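Local coordinates for protein aminotransferase (Bacillus subtilis, PDB 6L1O) that transfers amino groups with the help of pyridoxal 5'-phosphate and is encoded in the bacABCDEF operon, which makes the dipeptide antibiotic bacilysin, at residues B[97-101]-B[261-265]; B[111-117]-B[134-140]. All coordinates share one frame; numbering follows the deposited sequence.

In the fold
Helix 103-114 ties the two contacts together. In interaction 1 the edge strand 97-100 of the seven-stranded mixed sheet meets helix 255-266; in interaction 2 the C-terminal end of helix 103-114, which follows that strand, meets the end of helix 130-137. Along the chain interaction 2 is nested inside the loop that interaction 1 closes. They lie about 16 Å apart, centre to centre, and touch where Phe264 and Val261 pack on Gln112 and Cys113. Both also reach the second subunit. In the large PLP-binding domain of this class I aminotransferase, helix 103-114 thus lies between and touches both helix 255-266 and helix 130-137, with cofactor-binding Gly103 and Lys104 at its start.

Interaction 1: residues B[97-101]-B[261-265]; sequences VALFG and VNEFQ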
loop_
_atom_site.group_PDB
_atom_site.type_symbol
_atom_site.label_atom_id
_atom_site.label_comp_id
_atom_site.label_asym_id
_atom_site.label_seq_id
_atom_site.Cartn_x
_atom_site.Cartn_y
_atom_site.Cartn_z
ATOM N N VAL B 97 0.177 0.864 18.082
ATOM C CA VAL B 97 0.593 1.605 16.880
ATOM C C VAL B 97 0.644 0.703 15.678
ATOM O O VAL B 97 1.208 -0.374 15.732
ATOM C CB VAL B 97 1.989 2.236 17.081
ATOM C CG1 VAL B 97 2.390 3.071 15.855
ATOM C CG2 VAL B 97 2.006 3.087 18.354
ATOM N N ALA B 98 0.106 1.169 14.553
ATOM C CA ALA B 98 0.284 0.524 13.287
ATOM C C ALA B 98 0.650 1.563 12.232
ATOM O O ALA B 98 0.155 2.672 12.304
ATOM C CB ALA B 98 -0.955 -0.221 12.864
ATOM N N LEU B 99 1.505 1.165 11.280
ATOM C CA LEU B 99 1.957 2.022 10.172
ATOM C C LEU B 99 1.209 1.766 8.896
ATOM O O LEU B 99 0.828 0.633 8.589
ATOM C CB LEU B 99 3.457 1.773 9.900
ATOM C CG LEU B 99 4.357 1.652 11.114
ATOM C CD1 LEU B 99 5.802 1.450 10.717
ATOM C CD2 LEU B 99 4.225 2.903 11.930
ATOM N N PHE B 100 1.062 2.815 8.102
ATOM C CA PHE B 100 0.356 2.756 6.837
ATOM C C PHE B 100 1.144 3.504 5.745
ATOM O O PHE B 100 1.842 4.455 6.048
ATOM C CB PHE B 100 -0.991 3.488 6.965
ATOM C CG PHE B 100 -1.984 2.827 7.863
ATOM C CD1 PHE B 100 -2.376 1.523 7.637
ATOM C CD2 PHE B 100 -2.509 3.499 8.933
ATOM C CE1 PHE B 100 -3.319 0.919 8.459
ATOM C CE2 PHE B 100 -3.429 2.895 9.775
ATOM C CZ PHE B 100 -3.852 1.600 9.506
ATOM N N GLY B 101 0.967 3.110 4.498
ATOM C CA GLY B 101 1.490 3.860 3.364
ATOM C C GLY B 101 0.575 5.026 3.007
ATOM O O GLY B 101 -0.007 5.051 1.908
ATOM N N VAL B 261 -5.632 -4.738 12.301
ATOM C CA VAL B 261 -4.826 -4.073 11.272
ATOM C C VAL B 261 -3.593 -4.856 10.948
ATOM O O VAL B 261 -3.290 -5.107 9.783
ATOM C CB VAL B 261 -4.421 -2.647 11.715
ATOM C CG1 VAL B 261 -3.436 -2.061 10.707
ATOM C CG2 VAL B 261 -5.661 -1.772 11.829
ATOM N N ASN B 262 -2.869 -5.258 11.985
ATOM C CA ASN B 262 -1.648 -5.978 11.839
ATOM C C ASN B 262 -1.847 -7.325 11.178
ATOM O O ASN B 262 -1.084 -7.722 10.333
ATOM C CB ASN B 262 -0.990 -6.184 13.200
ATOM C CG ASN B 262 -0.234 -4.965 13.707
ATOM O OD1 ASN B 262 0.175 -4.075 12.957
ATOM N ND2 ASN B 262 0.032 -4.980 14.992
ATOM N N GLU B 263 -2.936 -8.008 11.523
ATOM C CA GLU B 263 -3.251 -9.254 10.858
ATOM C C GLU B 263 -3.483 -9.103 9.355
ATOM O O GLU B 263 -2.906 -9.826 8.557
ATOM C CB GLU B 263 -4.418 -9.929 11.586
ATOM C CG GLU B 263 -3.926 -10.507 12.957
ATOM C CD GLU B 263 -5.041 -10.913 13.927
ATOM O OE1 GLU B 263 -6.201 -11.026 13.527
ATOM O OE2 GLU B 263 -4.770 -11.110 15.124
ATOM N N PHE B 264 -4.313 -8.147 8.975
ATOM C CA PHE B 264 -4.558 -7.813 7.588
ATOM C C PHE B 264 -3.292 -7.488 6.860
ATOM O O PHE B 264 -2.944 -8.040 5.839
ATOM C CB PHE B 264 -5.516 -6.600 7.496
ATOM C CG PHE B 264 -5.964 -6.295 6.095
ATOM C CD1 PHE B 264 -7.195 -6.710 5.613
ATOM C CD2 PHE B 264 -5.171 -5.507 5.271
ATOM C CE1 PHE B 264 -7.587 -6.422 4.286
ATOM C CE2 PHE B 264 -5.564 -5.218 3.986
ATOM C CZ PHE B 264 -6.757 -5.663 3.493
ATOM N N GLN B 265 -2.557 -6.546 7.411
ATOM C CA GLN B 265 -1.342 -6.079 6.774
ATOM C C GLN B 265 -0.240 -7.135 6.662
ATOM O O GLN B 265 0.569 -7.081 5.721
ATOM C CB GLN B 265 -0.911 -4.769 7.501
ATOM C CG GLN B 265 -1.267 -3.655 6.633
ATOM C CD GLN B 265 -1.047 -2.235 7.101
ATOM O OE1 GLN B 265 -1.658 -1.350 6.508
ATOM N NE2 GLN B 265 -0.275 -2.005 8.175
HETATM O O HOH W 1 1.960 -2.542 14.130
#
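The amide nitrogen NE2 of Gln265 donates to the backbone oxygen O of Leu99 across 2.9 Å. The nitrogen arrives nearly along the C=O axis, at a C=O...N angle of 173°, while the acceptor is tilted from the plane of the amide. Beyond CG the Gln265 chain is extended, which carries the amide from the helix across to the strand. The other arm of this amide meets the Phe100 ring at its edge, near the ring plane, with OE1 of Gln265 3.2 Å from CD1 of Phe100. Ring and amide planes stand 79° apart.

Beside this polar link, Val261 supplies the apolar part of the contact. Its CG1, set anti to the backbone N (chi1 173°), reaches into the angle between two strand residues: it lies 3.7 Å from CE1 of Phe100 and 3.8 Å from CB of Ala98. One water closes the far end of the contact, donating to O of Val97 and to OD1 of Asn262, the latter at 2.6 Å.

Helix 255-266 packs here on the edge strand of the mixed sheet in the large PLP-binding domain of the class I aminotransferase fold; the strand's backbone pairs with strand 249-253 through Ala98 and Phe100. Val109 of helix 103-114 touches both Phe100 and Gln265, and Leu110 packs on Val261. The strand leads directly to the cofactor-binding residues Gly102, Gly103 and Lys104. Buried OE1 of Gln265 has no hydrogen-bond partner in the model, so the aromatic edge, with its slightly positive hydrogens, probably offers this oxygen a weak electrostatic compensation.

Interaction 2: residues B[111-117]-B[134-140]; sequences TQCLLNP and GITMARA
Thr111 OG1 lies 3.3 Å from CA of Gly134, where the two helices come close and the absence of a side chain on the glycine lets the hydroxyl sit directly against the backbone. Next to it, NE2 of Gln112 makes a weak hydrogen bond to O of Met137, 3.2 Å long and bent to 137°. A turn at chi2 (-77°) folds the glutamine chain so that its amide reaches this helix end. A water bridges the segments: it donates to OG1 of Thr111 at 2.6 Å and to O of Gly134, and accepts from NE2 of Gln112.

Leu115 packs its CB on CB of Ala138 at 4.1 Å, while its CD1 branch touches both CG1 of Ile135 and CB of Ala140. Pro117 lies against the chain's exit from the second helix, and its CA makes CA-H...O contacts of 3.4 Å with O of Ala138 and O of Arg139. Arg139 itself has positive phi and closes a Schellman motif.

Tyr108 O is a further partner of the threonine hydroxyl, and Asn116 OD1 bonds Asp7 N of the second subunit. Leu115 and Ile135 also touch strands 120-125 and 168-174: the C-terminal ends of helices 103-114 and 130-137, joined through strand 120-125, pack together on the large domain's central sheet. The water's three bonds carry most of the polar link, which the direct amide-carbonyl bond only supplements.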
loop_
_atom_site.group_PDB
_atom_site.type_symbol
_atom_site.label_atom_id
_atom_site.label_comp_id
_atom_site.label_asym_id
_atom_site.label_seq_id
_atom_site.Cartn_x
_atom_site.Cartn_y
_atom_site.Cartn_z
ATOM N N THR B 111 -11.295 0.206 7.364
ATOM C CA THR B 111 -12.646 -0.239 6.982
ATOM C C THR B 111 -12.768 -1.699 6.639
ATOM O O THR B 111 -13.781 -2.332 6.951
ATOM C CB THR B 111 -13.235 0.631 5.864
ATOM O OG1 THR B 111 -12.388 0.590 4.701
ATOM C CG2 THR B 111 -13.369 2.057 6.336
ATOM N N GLN B 112 -11.760 -2.268 5.985
ATOM C CA GLN B 112 -11.743 -3.694 5.743
ATOM C C GLN B 112 -11.678 -4.499 7.037
ATOM O O GLN B 112 -12.278 -5.599 7.138
ATOM C CB GLN B 112 -10.587 -4.100 4.802
ATOM C CG GLN B 112 -10.761 -3.594 3.369
ATOM C CD GLN B 112 -11.774 -4.451 2.605
ATOM O OE1 GLN B 112 -11.757 -5.684 2.723
ATOM N NE2 GLN B 112 -12.607 -3.827 1.815
ATOM N N CYS B 113 -10.963 -3.984 8.022
ATOM C CA CYS B 113 -10.850 -4.628 9.344
ATOM C C CYS B 113 -12.080 -4.519 10.243
ATOM O O CYS B 113 -12.272 -5.361 11.124
ATOM C CB CYS B 113 -9.690 -4.071 10.128
ATOM S SG CYS B 113 -8.122 -4.547 9.486
ATOM N N LEU B 114 -12.889 -3.490 10.034
ATOM C CA LEU B 114 -13.938 -3.167 10.993
ATOM C C LEU B 114 -15.362 -3.218 10.458
ATOM O O LEU B 114 -16.283 -3.063 11.239
ATOM C CB LEU B 114 -13.643 -1.796 11.625
ATOM C CG LEU B 114 -12.286 -1.664 12.345
ATOM C CD1 LEU B 114 -12.045 -0.271 12.880
ATOM C CD2 LEU B 114 -12.206 -2.611 13.548
ATOM N N LEU B 115 -15.529 -3.354 9.135
ATOM C CA LEU B 115 -16.834 -3.351 8.515
ATOM C C LEU B 115 -17.092 -4.638 7.751
ATOM O O LEU B 115 -16.249 -5.086 6.958
ATOM C CB LEU B 115 -17.001 -2.155 7.568
ATOM C CG LEU B 115 -17.391 -0.781 8.037
ATOM C CD1 LEU B 115 -17.308 0.240 6.890
ATOM C CD2 LEU B 115 -18.808 -0.738 8.625
ATOM N N ASN B 116 -18.261 -5.225 7.986
ATOM C CA ASN B 116 -18.740 -6.381 7.190
ATOM C C ASN B 116 -19.717 -5.943 6.157
ATOM O O ASN B 116 -20.355 -4.912 6.306
ATOM C CB ASN B 116 -19.456 -7.407 8.097
ATOM C CG ASN B 116 -18.514 -8.140 8.987
ATOM O OD1 ASN B 116 -17.454 -8.581 8.533
ATOM N ND2 ASN B 116 -18.893 -8.334 10.261
ATOM N N PRO B 117 -19.822 -6.688 5.078
ATOM C CA PRO B 117 -20.790 -6.353 4.062
ATOM C C PRO B 117 -22.102 -6.218 4.794
ATOM O O PRO B 117 -22.375 -6.928 5.718
ATOM C CB PRO B 117 -20.753 -7.576 3.156
ATOM C CG PRO B 117 -19.353 -7.973 3.233
ATOM C CD PRO B 117 -19.064 -7.865 4.688
ATOM N N GLY B 134 -13.518 3.177 0.975
ATOM C CA GLY B 134 -13.362 2.073 1.885
ATOM C C GLY B 134 -14.702 1.419 2.237
ATOM O O GLY B 134 -14.829 0.221 2.284
ATOM N N ILE B 135 -15.706 2.231 2.439
ATOM C CA ILE B 135 -16.986 1.749 2.883
ATOM C C ILE B 135 -17.640 0.944 1.757
ATOM O O ILE B 135 -18.214 -0.147 2.011
ATOM C CB ILE B 135 -17.878 2.912 3.310
ATOM C CG1 ILE B 135 -17.330 3.504 4.609
ATOM C CG2 ILE B 135 -19.328 2.435 3.510
ATOM C CD1 ILE B 135 -17.976 4.806 5.006
ATOM N N THR B 136 -17.556 1.468 0.535
ATOM C CA THR B 136 -18.165 0.816 -0.614
ATOM C C THR B 136 -17.415 -0.490 -0.928
ATOM O O THR B 136 -18.022 -1.496 -1.200
ATOM C CB THR B 136 -18.198 1.717 -1.832
ATOM O OG1 THR B 136 -18.834 2.971 -1.486
ATOM C CG2 THR B 136 -18.982 1.080 -2.952
ATOM N N MET B 137 -16.097 -0.458 -0.864
ATOM C CA MET B 137 -15.283 -1.636 -1.066
ATOM C C MET B 137 -15.416 -2.689 0.009
ATOM O O MET B 137 -15.090 -3.845 -0.254
ATOM C CB MET B 137 -13.807 -1.258 -1.207
ATOM C CG MET B 137 -13.587 -0.431 -2.466
ATOM S SD MET B 137 -11.988 0.434 -2.390
ATOM C CE MET B 137 -10.916 -0.874 -2.954
ATOM N N ALA B 138 -15.881 -2.308 1.187
ATOM C CA ALA B 138 -16.260 -3.244 2.231
ATOM C C ALA B 138 -17.710 -3.773 2.006
ATOM O O ALA B 138 -18.183 -4.590 2.789
ATOM C CB ALA B 138 -16.174 -2.595 3.606
ATOM N N ARG B 139 -18.375 -3.258 0.973
ATOM C CA ARG B 139 -19.768 -3.598 0.650
ATOM C C ARG B 139 -20.735 -3.192 1.759
ATOM O O ARG B 139 -21.756 -3.825 1.965
ATOM C CB ARG B 139 -19.890 -5.098 0.317
ATOM C CG ARG B 139 -18.856 -5.596 -0.684
ATOM C CD ARG B 139 -18.900 -7.117 -0.829
ATOM N NE ARG B 139 -18.832 -7.527 -2.258
ATOM C CZ ARG B 139 -17.723 -7.916 -2.901
ATOM N NH1 ARG B 139 -16.557 -8.001 -2.257
ATOM N NH2 ARG B 139 -17.778 -8.240 -4.189
ATOM N N ALA B 140 -20.422 -2.117 2.482
ATOM C CA ALA B 140 -21.238 -1.654 3.594
ATOM C C ALA B 140 -22.093 -0.465 3.190
ATOM O O ALA B 140 -21.916 0.080 2.104
ATOM C CB ALA B 140 -20.346 -1.291 4.731
HETATM O O HOH W 2 -12.548 -1.027 2.608
#